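Local coordinates for protein nudix hydrolase DR_0079 (Deinococcus radiodurans, PDB 2O5F) that hydrolyses nucleoside di- and triphosphates to monophosphates with magnesium as cofactor, with a marked preference for CDP and CTP, at residues A[38-43]-A[157-162]; A[47-52]-A[124-129]; A[70-75]-A[79-84]; A[87-92]-A[131-136]. All coordinates share one frame; numbering follows the deposited sequence.

How the contacts relate
Contacts 1 and 4 are buried, whereas contacts 2 and 3 are only partly so. Contact 1 lies nearest the centre of the molecule and is almost wholly apolar, setting helix 159-166 against strand 35-42. Contact 2 is carried by one tryptophan of strand 48-52; Leu41 of contact 1 pairs with that strand and packs on Pro127. Contacts 3 and 4 share helix 78-90 of the Nudix box, with centres about 16 Å apart. Contact 3 ties the helix to the preceding loop by a charged group and a water. Contact 4 mixes apolar packing with two neighbouring carboxylates. Contacts 2 and 4 meet through backbone pairing of Arg52 with Ser135 and Gly136.

Contact 1: A[38-43]-A[157-162]; sequences NAFLRN and GDLAEL
Asn38 meets Leu162 at the start of this contact between strand 35-42 and helix 159-166. The methyl Leu162 CD1 lies against the amide end of Asn38, 3.7 Å from Asn38 ND2, and the two side chains cross at about a right angle. This is van der Waals packing. Asn38 also touches Met116 of the neighbouring strand 115-122.

Two residues on, Phe40 again points at the helix. Its CG sits beside the backbone N (chi1 -74°), which carries the far end of the ring to the two leucines. Leu159 CD1 reaches the ring edge in the ring plane, 3.8 Å from Phe40 CE1. Leu162 CB also comes to the edge, 4.1 Å from Phe40 CZ. The ring therefore meets both leucines with its rim. Leu159 has its CG opposite the backbone N (chi1 -180°), and only its tip turns in to Phe40.

Leu162 also packs on Met116 and Val118, and Leu48 of strand 48-52 touches Phe40. The helix is thus laid on the mixed sheet of the Nudix fold. With no polar bond joining the two segments, the contact rests on a ring rim fitted against two leucines and on an amide side chain packed on Leu162 CD1.

Contact 2: A[47-52]-A[124-129]; sequences QLWIPR and DATPIF
Trp49 of strand 48-52 carries the whole contact, meeting Thr126, Pro127 and Phe129 of the loop between strands 115-122 and 136-140 of the Nudix fold. A trans first torsion (chi1 -169°) swings the indole toward that loop.

The clearest interaction is CH-pi. Pro127 CD sits over the five-membered ring of Trp49, 3.9 Å from its centroid and only 7° off the ring normal. On the opposite face, the backbone Pro51 N lies toward the rim.

The aromatic pair is oblique. The Trp49 six-membered ring and the Phe129 ring have centroids 5.7 Å apart and planes at 32°. Their closest atoms are Trp49 CH2 and Phe129 CD2, at 3.6 Å. Phe129 CB also lies against Trp49 CH2. The side chain of Phe129 is about 7 Å from that of Glu89, a presumed magnesium ligand.

The third kind is methyl packing. Thr126 CG2 lies 3.7 Å from Trp49 NE1, while Thr126 OG1 turns to another partner, the indole nitrogen of Trp139. Trp139 also meets Trp49 edge-to-face, and Pro127 touches Leu41 of strand 35-42.

An alanine in place of Trp49 would probably leave Pro127 without the ring under its CD and open a gap between strand and loop. The chemistry is that of a broad indole filling the space between strand and loop, so the loop is held by dispersion and CH-pi contact.

Contact 3: A[70-75]-A[79-84]; sequences GAVQSG and EEAFRR
The Nudix box, a loop-helix-loop motif, supplies both segments of this contact. Residues 70-75 leave strand 68-71 and run into the loop before helix 78-90. Residues 79-84 form the early turns of that helix.

Arg84 reaches back from the helix to the loop. Its NH2 donates a hydrogen bond to Ala71 O at 3.0 Å, with an N-H...O angle of 141°. The oxygen lies near the guanidinium plane, and the nitrogen lies in the carbonyl plane. The Arg84 chain bends at chi3 (55°), which turns the guanidinium to the carbonyl.

The amide of Gln73 covers one guanidinium face. Gln73 OE1 lies 3.6 Å above the plane of the Arg84 guanidinium, over its centre, and the amide and guanidinium planes are inclined at 23°. Ala81 O lies over the opposite face. Arg84 NE also forms a salt bridge with Glu76, which accepts a bond from Gln73 N as well. A leucine in place of Arg84 is likely to leave Ala71 O without this donor and Glu76 without its charged mate.

Deeper in, Ala81 CB packs against both methyls of Val72, 3.9 Å from Val72 CG2. Val37 of strand 35-42 touches both residues.

At the outer end, Glu80 OE1 accepts a bond from Thr77 N. One water joins the segments there, donating to Gly75 O and to Glu80 OE1, each at 2.7 Å.

Contact 4: A[87-92]-A[131-136]; sequences REELNV and PNDISG
Ile134 packs its CD1 methyl against residues 89 and 90 of helix 78-90. Ile134 CD1 lies 4.0 Å from Leu90 CD2 and 3.9 Å from Glu89 O. Ile134 CG1 stands beside the backbone N (chi1 -61°), and the extended chain beyond it puts CD1 at the helix. The Leu90 side chain starts away from the loop. Its CD2 branch nevertheless reaches the isoleucine, and the two chains cross obliquely. This half of the contact is apolar and buried.

Glu89 and Asp133 make the polar half of the contact. Their side chains run side by side in the same direction, with carboxylate planes inclined at 11°. Glu89 OE2 and Asp133 OD2 come within 4.1 Å of each other. Beyond CG the Glu89 chain is extended, which carries its carboxylate to Asp133 and to Gly69 N. In Asp133 the CG is trans to N (chi1 -169°), and this brings its carboxylate alongside that of Glu89.

The second oxygen of Glu89, OE1, accepts a hydrogen bond from Gly69 N, which helps hold the carboxylate at strand 68-71. Arg53 lies near both acids, in long, weak ion pairs, and Glu85 brings its OE2 close to Glu89 OE2.

Glu85 and Glu89 are inferred to bind magnesium. Such a cluster of glutamates on the Nudix helix is typical of the metal site of Nudix hydrolases, and here the 131-136 loop borders that site with Asp133.

Contact 1: A[38-43]-A[157-162]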
loop_
_atom_site.group_PDB
_atom_site.type_symbol
_atom_site.label_atom_id
_atom_site.label_comp_id
_atom_site.label_asym_id
_atom_site.label_seq_id
_atom_site.Cartn_x
_atom_site.Cartn_y
_atom_site.Cartn_z
ATOM N N ASN A 38 -0.054 3.160 -0.004
ATOM C CA ASN A 38 0.433 1.915 0.557
ATOM C C ASN A 38 0.823 2.232 1.990
ATOM O O ASN A 38 1.271 3.342 2.282
ATOM C CB ASN A 38 1.650 1.402 -0.221
ATOM C CG ASN A 38 1.270 0.741 -1.541
ATOM O OD1 ASN A 38 0.525 -0.232 -1.564
ATOM N ND2 ASN A 38 1.782 1.272 -2.642
ATOM N N ALA A 39 0.624 1.279 2.886
ATOM C CA ALA A 39 0.989 1.499 4.278
ATOM C C ALA A 39 1.416 0.202 4.923
ATOM O O ALA A 39 1.013 -0.882 4.505
ATOM C CB ALA A 39 -0.178 2.107 5.050
ATOM N N PHE A 40 2.260 0.344 5.935
ATOM C CA PHE A 40 2.766 -0.774 6.692
ATOM C C PHE A 40 2.370 -0.558 8.140
ATOM O O PHE A 40 2.475 0.552 8.660
ATOM C CB PHE A 40 4.290 -0.843 6.600
ATOM C CG PHE A 40 4.798 -1.320 5.276
ATOM C CD1 PHE A 40 4.629 -2.644 4.893
ATOM C CD2 PHE A 40 5.453 -0.449 4.411
ATOM C CE1 PHE A 40 5.110 -3.102 3.659
ATOM C CE2 PHE A 40 5.936 -0.897 3.172
ATOM C CZ PHE A 40 5.760 -2.229 2.801
ATOM N N LEU A 41 1.894 -1.620 8.770
ATOM C CA LEU A 41 1.527 -1.587 10.175
ATOM C C LEU A 41 2.744 -2.193 10.877
ATOM O O LEU A 41 3.075 -3.355 10.643
ATOM C CB LEU A 41 0.296 -2.463 10.410
ATOM C CG LEU A 41 -0.180 -2.624 11.857
ATOM C CD1 LEU A 41 -0.719 -1.291 12.366
ATOM C CD2 LEU A 41 -1.268 -3.689 11.925
ATOM N N ARG A 42 3.423 -1.415 11.716
ATOM C CA ARG A 42 4.598 -1.931 12.415
ATOM C C ARG A 42 4.415 -1.915 13.929
ATOM O O ARG A 42 3.954 -0.924 14.498
ATOM C CB ARG A 42 5.850 -1.122 12.049
ATOM C CG ARG A 42 7.130 -1.681 12.665
ATOM C CD ARG A 42 8.334 -0.796 12.390
ATOM N NE ARG A 42 8.115 0.562 12.879
ATOM C CZ ARG A 42 9.034 1.522 12.868
ATOM N NH1 ARG A 42 10.249 1.278 12.390
ATOM N NH2 ARG A 42 8.737 2.731 13.328
ATOM N N ASN A 43 4.780 -3.013 14.581
ATOM C CA ASN A 43 4.643 -3.094 16.026
ATOM C C ASN A 43 5.914 -2.638 16.744
ATOM O O ASN A 43 6.866 -2.179 16.118
ATOM C CB ASN A 43 4.257 -4.514 16.463
ATOM C CG ASN A 43 5.306 -5.567 16.115
ATOM O OD1 ASN A 43 6.473 -5.259 15.880
ATOM N ND2 ASN A 43 4.884 -6.834 16.103
ATOM N N GLY A 157 3.795 -7.107 -6.780
ATOM C CA GLY A 157 4.968 -6.619 -7.478
ATOM C C GLY A 157 5.822 -5.523 -6.870
ATOM O O GLY A 157 7.018 -5.459 -7.161
ATOM N N ASP A 158 5.248 -4.651 -6.046
ATOM C CA ASP A 158 6.051 -3.578 -5.455
ATOM C C ASP A 158 6.370 -3.746 -3.981
ATOM O O ASP A 158 7.007 -2.878 -3.382
ATOM C CB ASP A 158 5.376 -2.220 -5.655
ATOM C CG ASP A 158 5.291 -1.816 -7.116
ATOM O OD1 ASP A 158 6.186 -2.191 -7.908
ATOM O OD2 ASP A 158 4.337 -1.094 -7.455
ATOM N N LEU A 159 5.940 -4.856 -3.396
ATOM C CA LEU A 159 6.177 -5.088 -1.977
ATOM C C LEU A 159 7.655 -5.081 -1.601
ATOM O O LEU A 159 8.055 -4.342 -0.712
ATOM C CB LEU A 159 5.529 -6.404 -1.544
ATOM C CG LEU A 159 5.692 -6.781 -0.070
ATOM C CD1 LEU A 159 5.184 -5.650 0.829
ATOM C CD2 LEU A 159 4.926 -8.068 0.201
ATOM N N ALA A 160 8.460 -5.893 -2.280
ATOM C CA ALA A 160 9.883 -5.964 -1.981
ATOM C C ALA A 160 10.564 -4.598 -2.073
ATOM O O ALA A 160 11.284 -4.199 -1.152
ATOM C CB ALA A 160 10.578 -6.959 -2.906
ATOM N N GLU A 161 10.338 -3.881 -3.174
ATOM C CA GLU A 161 10.949 -2.565 -3.365
ATOM C C GLU A 161 10.506 -1.563 -2.292
ATOM O O GLU A 161 11.317 -0.765 -1.816
ATOM C CB GLU A 161 10.636 -2.023 -4.773
ATOM C CG GLU A 161 11.152 -0.596 -5.034
ATOM C CD GLU A 161 11.153 -0.203 -6.518
ATOM O OE1 GLU A 161 10.470 -0.858 -7.327
ATOM O OE2 GLU A 161 11.833 0.778 -6.879
ATOM N N LEU A 162 9.231 -1.600 -1.909
ATOM C CA LEU A 162 8.747 -0.682 -0.874
ATOM C C LEU A 162 9.427 -0.948 0.463
ATOM O O LEU A 162 9.781 -0.011 1.197
ATOM C CB LEU A 162 7.232 -0.804 -0.696
ATOM C CG LEU A 162 6.381 -0.126 -1.771
ATOM C CD1 LEU A 162 4.902 -0.365 -1.473
ATOM C CD2 LEU A 162 6.680 1.386 -1.781
#

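Contact 2: A[47-52]-A[124-129]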
loop_
_atom_site.group_PDB
_atom_site.type_symbol
_atom_site.label_atom_id
_atom_site.label_comp_id
_atom_site.label_asym_id
_atom_site.label_seq_id
_atom_site.Cartn_x
_atom_site.Cartn_y
_atom_site.Cartn_z
ATOM N N GLN A 47 8.328 -5.531 13.624
ATOM C CA GLN A 47 7.749 -6.431 12.630
ATOM C C GLN A 47 6.622 -5.713 11.889
ATOM O O GLN A 47 5.981 -4.822 12.434
ATOM C CB GLN A 47 7.187 -7.675 13.318
ATOM C CG GLN A 47 8.228 -8.501 14.059
ATOM C CD GLN A 47 7.593 -9.544 14.953
ATOM O OE1 GLN A 47 6.698 -9.234 15.742
ATOM N NE2 GLN A 47 8.056 -10.783 14.849
ATOM N N LEU A 48 6.391 -6.109 10.643
ATOM C CA LEU A 48 5.330 -5.518 9.839
ATOM C C LEU A 48 4.219 -6.561 9.694
ATOM O O LEU A 48 4.504 -7.745 9.513
ATOM C CB LEU A 48 5.876 -5.143 8.455
ATOM C CG LEU A 48 7.160 -4.305 8.395
ATOM C CD1 LEU A 48 7.576 -4.130 6.936
ATOM C CD2 LEU A 48 6.943 -2.939 9.052
ATOM N N TRP A 49 2.956 -6.151 9.787
ATOM C CA TRP A 49 1.883 -7.130 9.639
ATOM C C TRP A 49 1.643 -7.291 8.148
ATOM O O TRP A 49 1.148 -6.383 7.478
ATOM C CB TRP A 49 0.597 -6.678 10.322
ATOM C CG TRP A 49 -0.428 -7.783 10.409
ATOM C CD1 TRP A 49 -0.421 -8.846 11.266
ATOM C CD2 TRP A 49 -1.590 -7.945 9.580
ATOM N NE1 TRP A 49 -1.510 -9.662 11.023
ATOM C CE2 TRP A 49 -2.238 -9.133 9.990
ATOM C CE3 TRP A 49 -2.142 -7.201 8.526
ATOM C CZ2 TRP A 49 -3.409 -9.598 9.385
ATOM C CZ3 TRP A 49 -3.318 -7.665 7.922
ATOM C CH2 TRP A 49 -3.932 -8.854 8.358
ATOM N N ILE A 50 1.992 -8.461 7.633
ATOM C CA ILE A 50 1.871 -8.720 6.206
ATOM C C ILE A 50 0.726 -9.661 5.882
ATOM O O ILE A 50 0.762 -10.845 6.235
ATOM C CB ILE A 50 3.194 -9.314 5.663
ATOM C CG1 ILE A 50 4.354 -8.345 5.954
ATOM C CG2 ILE A 50 3.078 -9.558 4.166
ATOM C CD1 ILE A 50 4.166 -6.954 5.334
ATOM N N PRO A 51 -0.310 -9.147 5.202
ATOM C CA PRO A 51 -1.434 -10.018 4.871
ATOM C C PRO A 51 -1.168 -10.834 3.620
ATOM O O PRO A 51 -0.188 -10.612 2.910
ATOM C CB PRO A 51 -2.581 -9.040 4.676
ATOM C CG PRO A 51 -1.909 -7.839 4.086
ATOM C CD PRO A 51 -0.611 -7.736 4.888
ATOM N N ARG A 52 -2.060 -11.781 3.375
ATOM C CA ARG A 52 -1.990 -12.640 2.210
ATOM C C ARG A 52 -3.210 -12.246 1.391
ATOM O O ARG A 52 -4.347 -12.495 1.802
ATOM C CB ARG A 52 -2.068 -14.102 2.635
ATOM C CG ARG A 52 -1.404 -15.041 1.668
ATOM C CD ARG A 52 -1.406 -16.457 2.205
ATOM N NE ARG A 52 -0.150 -17.124 1.890
ATOM C CZ ARG A 52 1.030 -16.740 2.360
ATOM N NH1 ARG A 52 1.115 -15.695 3.171
ATOM N NH2 ARG A 52 2.125 -17.398 2.010
ATOM N N ASP A 124 0.480 -2.635 18.173
ATOM C CA ASP A 124 0.938 -3.960 18.561
ATOM C C ASP A 124 -0.212 -4.952 18.456
ATOM O O ASP A 124 -0.021 -6.146 18.629
ATOM C CB ASP A 124 1.489 -3.948 19.990
ATOM C CG ASP A 124 2.918 -3.444 20.057
ATOM O OD1 ASP A 124 3.791 -4.062 19.423
ATOM O OD2 ASP A 124 3.173 -2.433 20.735
ATOM N N ALA A 125 -1.409 -4.450 18.166
ATOM C CA ALA A 125 -2.578 -5.307 18.046
ATOM C C ALA A 125 -2.709 -5.877 16.640
ATOM O O ALA A 125 -2.430 -5.194 15.649
ATOM C CB ALA A 125 -3.841 -4.528 18.398
ATOM N N THR A 126 -3.124 -7.137 16.560
ATOM C CA THR A 126 -3.332 -7.775 15.267
ATOM C C THR A 126 -4.682 -7.261 14.784
ATOM O O THR A 126 -5.672 -7.321 15.509
ATOM C CB THR A 126 -3.388 -9.299 15.386
ATOM O OG1 THR A 126 -2.124 -9.792 15.849
ATOM C CG2 THR A 126 -3.707 -9.920 14.027
ATOM N N PRO A 127 -4.733 -6.730 13.557
ATOM C CA PRO A 127 -5.962 -6.192 12.974
ATOM C C PRO A 127 -7.066 -7.227 12.774
ATOM O O PRO A 127 -6.798 -8.399 12.484
ATOM C CB PRO A 127 -5.501 -5.630 11.629
ATOM C CG PRO A 127 -4.051 -5.356 11.839
ATOM C CD PRO A 127 -3.600 -6.538 12.640
ATOM N N ILE A 128 -8.304 -6.780 12.940
ATOM C CA ILE A 128 -9.465 -7.639 12.716
ATOM C C ILE A 128 -9.752 -7.351 11.251
ATOM O O ILE A 128 -10.662 -6.598 10.915
ATOM C CB ILE A 128 -10.663 -7.199 13.570
ATOM C CG1 ILE A 128 -10.233 -7.083 15.040
ATOM C CG2 ILE A 128 -11.807 -8.203 13.438
ATOM C CD1 ILE A 128 -9.627 -8.342 15.606
ATOM N N PHE A 129 -8.946 -7.956 10.393
ATOM C CA PHE A 129 -9.034 -7.752 8.954
ATOM C C PHE A 129 -10.317 -8.249 8.296
ATOM O O PHE A 129 -11.043 -9.061 8.860
ATOM C CB PHE A 129 -7.813 -8.392 8.281
ATOM C CG PHE A 129 -7.736 -9.888 8.445
ATOM C CD1 PHE A 129 -8.405 -10.732 7.564
ATOM C CD2 PHE A 129 -7.009 -10.452 9.496
ATOM C CE1 PHE A 129 -8.356 -12.113 7.723
ATOM C CE2 PHE A 129 -6.951 -11.829 9.666
ATOM C CZ PHE A 129 -7.626 -12.670 8.776
#

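Contact 3: A[70-75]-A[79-84]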
loop_
_atom_site.group_PDB
_atom_site.type_symbol
_atom_site.label_atom_id
_atom_site.label_comp_id
_atom_site.label_asym_id
_atom_site.label_seq_id
_atom_site.Cartn_x
_atom_site.Cartn_y
_atom_site.Cartn_z
ATOM N N GLY A 70 -4.177 0.587 -1.909
ATOM C CA GLY A 70 -5.229 0.723 -2.898
ATOM C C GLY A 70 -5.107 1.997 -3.702
ATOM O O GLY A 70 -4.371 2.913 -3.331
ATOM N N ALA A 71 -5.847 2.060 -4.805
ATOM C CA ALA A 71 -5.824 3.227 -5.667
ATOM C C ALA A 71 -6.566 4.401 -5.043
ATOM O O ALA A 71 -7.547 4.218 -4.325
ATOM C CB ALA A 71 -6.443 2.880 -7.024
ATOM N N VAL A 72 -6.086 5.608 -5.320
ATOM C CA VAL A 72 -6.712 6.825 -4.816
ATOM C C VAL A 72 -7.833 7.179 -5.795
ATOM O O VAL A 72 -7.608 7.241 -7.008
ATOM C CB VAL A 72 -5.716 8.005 -4.779
ATOM C CG1 VAL A 72 -6.392 9.243 -4.219
ATOM C CG2 VAL A 72 -4.495 7.638 -3.951
ATOM N N GLN A 73 -9.034 7.406 -5.279
ATOM C CA GLN A 73 -10.163 7.741 -6.140
ATOM C C GLN A 73 -10.137 9.191 -6.592
ATOM O O GLN A 73 -9.636 10.063 -5.884
ATOM C CB GLN A 73 -11.480 7.454 -5.421
ATOM C CG GLN A 73 -11.663 5.996 -5.058
ATOM C CD GLN A 73 -13.001 5.721 -4.411
ATOM O OE1 GLN A 73 -13.256 4.612 -3.936
ATOM N NE2 GLN A 73 -13.871 6.728 -4.389
ATOM N N SER A 74 -10.689 9.442 -7.774
ATOM C CA SER A 74 -10.726 10.793 -8.322
ATOM C C SER A 74 -11.277 11.805 -7.322
ATOM O O SER A 74 -12.339 11.599 -6.738
ATOM C CB SER A 74 -11.583 10.833 -9.591
ATOM O OG SER A 74 -11.679 12.155 -10.083
ATOM N N GLY A 75 -10.542 12.898 -7.139
ATOM C CA GLY A 75 -10.966 13.946 -6.226
ATOM C C GLY A 75 -10.554 13.703 -4.789
ATOM O O GLY A 75 -10.724 14.561 -3.921
ATOM N N GLU A 79 -4.270 11.119 1.941
ATOM C CA GLU A 79 -4.689 10.789 3.305
ATOM C C GLU A 79 -6.102 10.197 3.338
ATOM O O GLU A 79 -6.367 9.241 4.071
ATOM C CB GLU A 79 -4.640 12.037 4.196
ATOM C CG GLU A 79 -4.871 11.743 5.676
ATOM C CD GLU A 79 -4.944 13.001 6.523
ATOM O OE1 GLU A 79 -4.301 14.008 6.151
ATOM O OE2 GLU A 79 -5.634 12.976 7.568
ATOM N N GLU A 80 -7.009 10.764 2.548
ATOM C CA GLU A 80 -8.376 10.266 2.513
ATOM C C GLU A 80 -8.433 8.841 1.973
ATOM O O GLU A 80 -9.200 8.012 2.466
ATOM C CB GLU A 80 -9.256 11.194 1.670
ATOM C CG GLU A 80 -9.457 12.565 2.304
ATOM C CD GLU A 80 -10.101 13.565 1.365
ATOM O OE1 GLU A 80 -10.189 13.270 0.153
ATOM O OE2 GLU A 80 -10.512 14.647 1.842
ATOM N N ALA A 81 -7.615 8.547 0.967
ATOM C CA ALA A 81 -7.603 7.206 0.397
ATOM C C ALA A 81 -7.060 6.233 1.443
ATOM O O ALA A 81 -7.534 5.103 1.572
ATOM C CB ALA A 81 -6.735 7.172 -0.854
ATOM N N PHE A 82 -6.064 6.695 2.187
ATOM C CA PHE A 82 -5.438 5.895 3.231
ATOM C C PHE A 82 -6.479 5.555 4.290
ATOM O O PHE A 82 -6.662 4.385 4.633
ATOM C CB PHE A 82 -4.257 6.678 3.830
ATOM C CG PHE A 82 -3.593 6.009 5.006
ATOM C CD1 PHE A 82 -3.478 4.627 5.081
ATOM C CD2 PHE A 82 -3.056 6.780 6.035
ATOM C CE1 PHE A 82 -2.838 4.022 6.162
ATOM C CE2 PHE A 82 -2.416 6.185 7.117
ATOM C CZ PHE A 82 -2.307 4.799 7.180
ATOM N N ARG A 83 -7.177 6.570 4.790
ATOM C CA ARG A 83 -8.194 6.338 5.810
ATOM C C ARG A 83 -9.257 5.361 5.315
ATOM O O ARG A 83 -9.715 4.494 6.061
ATOM C CB ARG A 83 -8.864 7.652 6.221
ATOM C CG ARG A 83 -9.900 7.457 7.316
ATOM C CD ARG A 83 -10.493 8.769 7.796
ATOM N NE ARG A 83 -9.520 9.610 8.492
ATOM C CZ ARG A 83 -8.843 10.603 7.924
ATOM N NH1 ARG A 83 -9.026 10.891 6.642
ATOM N NH2 ARG A 83 -7.986 11.315 8.643
ATOM N N ARG A 84 -9.639 5.498 4.051
ATOM C CA ARG A 84 -10.652 4.631 3.462
ATOM C C ARG A 84 -10.202 3.177 3.338
ATOM O O ARG A 84 -10.922 2.265 3.744
ATOM C CB ARG A 84 -11.066 5.180 2.087
ATOM C CG ARG A 84 -12.044 4.303 1.313
ATOM C CD ARG A 84 -12.471 4.961 -0.002
ATOM N NE ARG A 84 -11.345 5.345 -0.860
ATOM C CZ ARG A 84 -10.541 4.489 -1.486
ATOM N NH1 ARG A 84 -10.721 3.180 -1.359
ATOM N NH2 ARG A 84 -9.565 4.941 -2.258
HETATM O O HOH W 1 -10.932 15.405 -1.339
#

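Contact 4: A[87-92]-A[131-136]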
loop_
_atom_site.group_PDB
_atom_site.type_symbol
_atom_site.label_atom_id
_atom_site.label_comp_id
_atom_site.label_asym_id
_atom_site.label_seq_id
_atom_site.Cartn_x
_atom_site.Cartn_y
_atom_site.Cartn_z
ATOM N N ARG A 87 -9.748 1.327 6.771
ATOM C CA ARG A 87 -10.966 0.860 7.410
ATOM C C ARG A 87 -11.659 -0.265 6.648
ATOM O O ARG A 87 -12.215 -1.169 7.265
ATOM C CB ARG A 87 -11.927 2.024 7.650
ATOM C CG ARG A 87 -12.433 2.704 6.412
ATOM C CD ARG A 87 -12.960 4.074 6.787
ATOM N NE ARG A 87 -13.816 4.020 7.968
ATOM C CZ ARG A 87 -14.150 5.089 8.683
ATOM N NH1 ARG A 87 -13.693 6.287 8.332
ATOM N NH2 ARG A 87 -14.939 4.964 9.745
ATOM N N GLU A 88 -11.614 -0.243 5.318
ATOM C CA GLU A 88 -12.265 -1.310 4.567
ATOM C C GLU A 88 -11.475 -2.619 4.515
ATOM O O GLU A 88 -12.064 -3.686 4.380
ATOM C CB GLU A 88 -12.592 -0.857 3.143
ATOM C CG GLU A 88 -11.388 -0.639 2.258
ATOM C CD GLU A 88 -11.772 -0.318 0.822
ATOM O OE1 GLU A 88 -10.858 -0.068 0.009
ATOM O OE2 GLU A 88 -12.982 -0.319 0.502
ATOM N N GLU A 89 -10.151 -2.550 4.629
ATOM C CA GLU A 89 -9.339 -3.760 4.581
ATOM C C GLU A 89 -8.934 -4.284 5.960
ATOM O O GLU A 89 -8.906 -5.494 6.181
ATOM C CB GLU A 89 -8.067 -3.526 3.756
ATOM C CG GLU A 89 -8.305 -3.003 2.337
ATOM C CD GLU A 89 -7.012 -2.808 1.557
ATOM O OE1 GLU A 89 -6.076 -2.158 2.085
ATOM O OE2 GLU A 89 -6.935 -3.289 0.404
ATOM N N LEU A 90 -8.623 -3.382 6.884
ATOM C CA LEU A 90 -8.177 -3.802 8.212
ATOM C C LEU A 90 -9.123 -3.422 9.337
ATOM O O LEU A 90 -8.866 -3.753 10.494
ATOM C CB LEU A 90 -6.800 -3.196 8.513
ATOM C CG LEU A 90 -5.621 -3.464 7.569
ATOM C CD1 LEU A 90 -4.345 -2.909 8.212
ATOM C CD2 LEU A 90 -5.457 -4.962 7.318
ATOM N N ASN A 91 -10.217 -2.745 8.998
ATOM C CA ASN A 91 -11.180 -2.287 9.993
ATOM C C ASN A 91 -10.460 -1.447 11.029
ATOM O O ASN A 91 -10.720 -1.555 12.228
ATOM C CB ASN A 91 -11.876 -3.465 10.681
ATOM C CG ASN A 91 -12.885 -4.135 9.788
ATOM O OD1 ASN A 91 -12.741 -5.303 9.429
ATOM N ND2 ASN A 91 -13.914 -3.393 9.414
ATOM N N VAL A 92 -9.539 -0.621 10.552
ATOM C CA VAL A 92 -8.765 0.249 11.420
ATOM C C VAL A 92 -9.076 1.717 11.149
ATOM O O VAL A 92 -9.204 2.138 10.000
ATOM C CB VAL A 92 -7.248 0.028 11.222
ATOM C CG1 VAL A 92 -6.462 1.052 12.018
ATOM C CG2 VAL A 92 -6.868 -1.385 11.667
ATOM N N PRO A 131 -11.987 -10.505 5.853
ATOM C CA PRO A 131 -11.748 -11.801 5.208
ATOM C C PRO A 131 -12.094 -11.885 3.731
ATOM O O PRO A 131 -11.728 -12.855 3.063
ATOM C CB PRO A 131 -12.607 -12.762 6.027
ATOM C CG PRO A 131 -12.745 -12.081 7.349
ATOM C CD PRO A 131 -12.965 -10.653 6.944
ATOM N N ASN A 132 -12.808 -10.892 3.224
ATOM C CA ASN A 132 -13.196 -10.911 1.821
ATOM C C ASN A 132 -12.002 -10.713 0.894
ATOM O O ASN A 132 -12.012 -11.177 -0.246
ATOM C CB ASN A 132 -14.256 -9.841 1.543
ATOM C CG ASN A 132 -14.911 -10.008 0.178
ATOM O OD1 ASN A 132 -15.378 -11.094 -0.167
ATOM N ND2 ASN A 132 -14.951 -8.929 -0.600
ATOM N N ASP A 133 -10.970 -10.029 1.373
ATOM C CA ASP A 133 -9.800 -9.802 0.536
ATOM C C ASP A 133 -8.518 -10.365 1.148
ATOM O O ASP A 133 -7.515 -10.539 0.457
ATOM C CB ASP A 133 -9.630 -8.306 0.265
ATOM C CG ASP A 133 -8.601 -8.023 -0.813
ATOM O OD1 ASP A 133 -8.754 -8.557 -1.933
ATOM O OD2 ASP A 133 -7.644 -7.264 -0.544
ATOM N N ILE A 134 -8.564 -10.662 2.443
ATOM C CA ILE A 134 -7.405 -11.190 3.154
ATOM C C ILE A 134 -7.691 -12.545 3.788
ATOM O O ILE A 134 -8.626 -12.681 4.572
ATOM C CB ILE A 134 -6.967 -10.209 4.260
ATOM C CG1 ILE A 134 -6.577 -8.870 3.627
ATOM C CG2 ILE A 134 -5.830 -10.810 5.077
ATOM C CD1 ILE A 134 -6.225 -7.790 4.635
ATOM N N SER A 135 -6.876 -13.545 3.465
ATOM C CA SER A 135 -7.078 -14.877 4.025
ATOM C C SER A 135 -6.447 -15.035 5.406
ATOM O O SER A 135 -6.836 -15.903 6.190
ATOM C CB SER A 135 -6.531 -15.948 3.064
ATOM O OG SER A 135 -5.140 -15.801 2.825
ATOM N N GLY A 136 -5.480 -14.178 5.707
ATOM C CA GLY A 136 -4.805 -14.243 6.989
ATOM C C GLY A 136 -3.591 -13.342 6.922
ATOM O O GLY A 136 -3.303 -12.790 5.867
#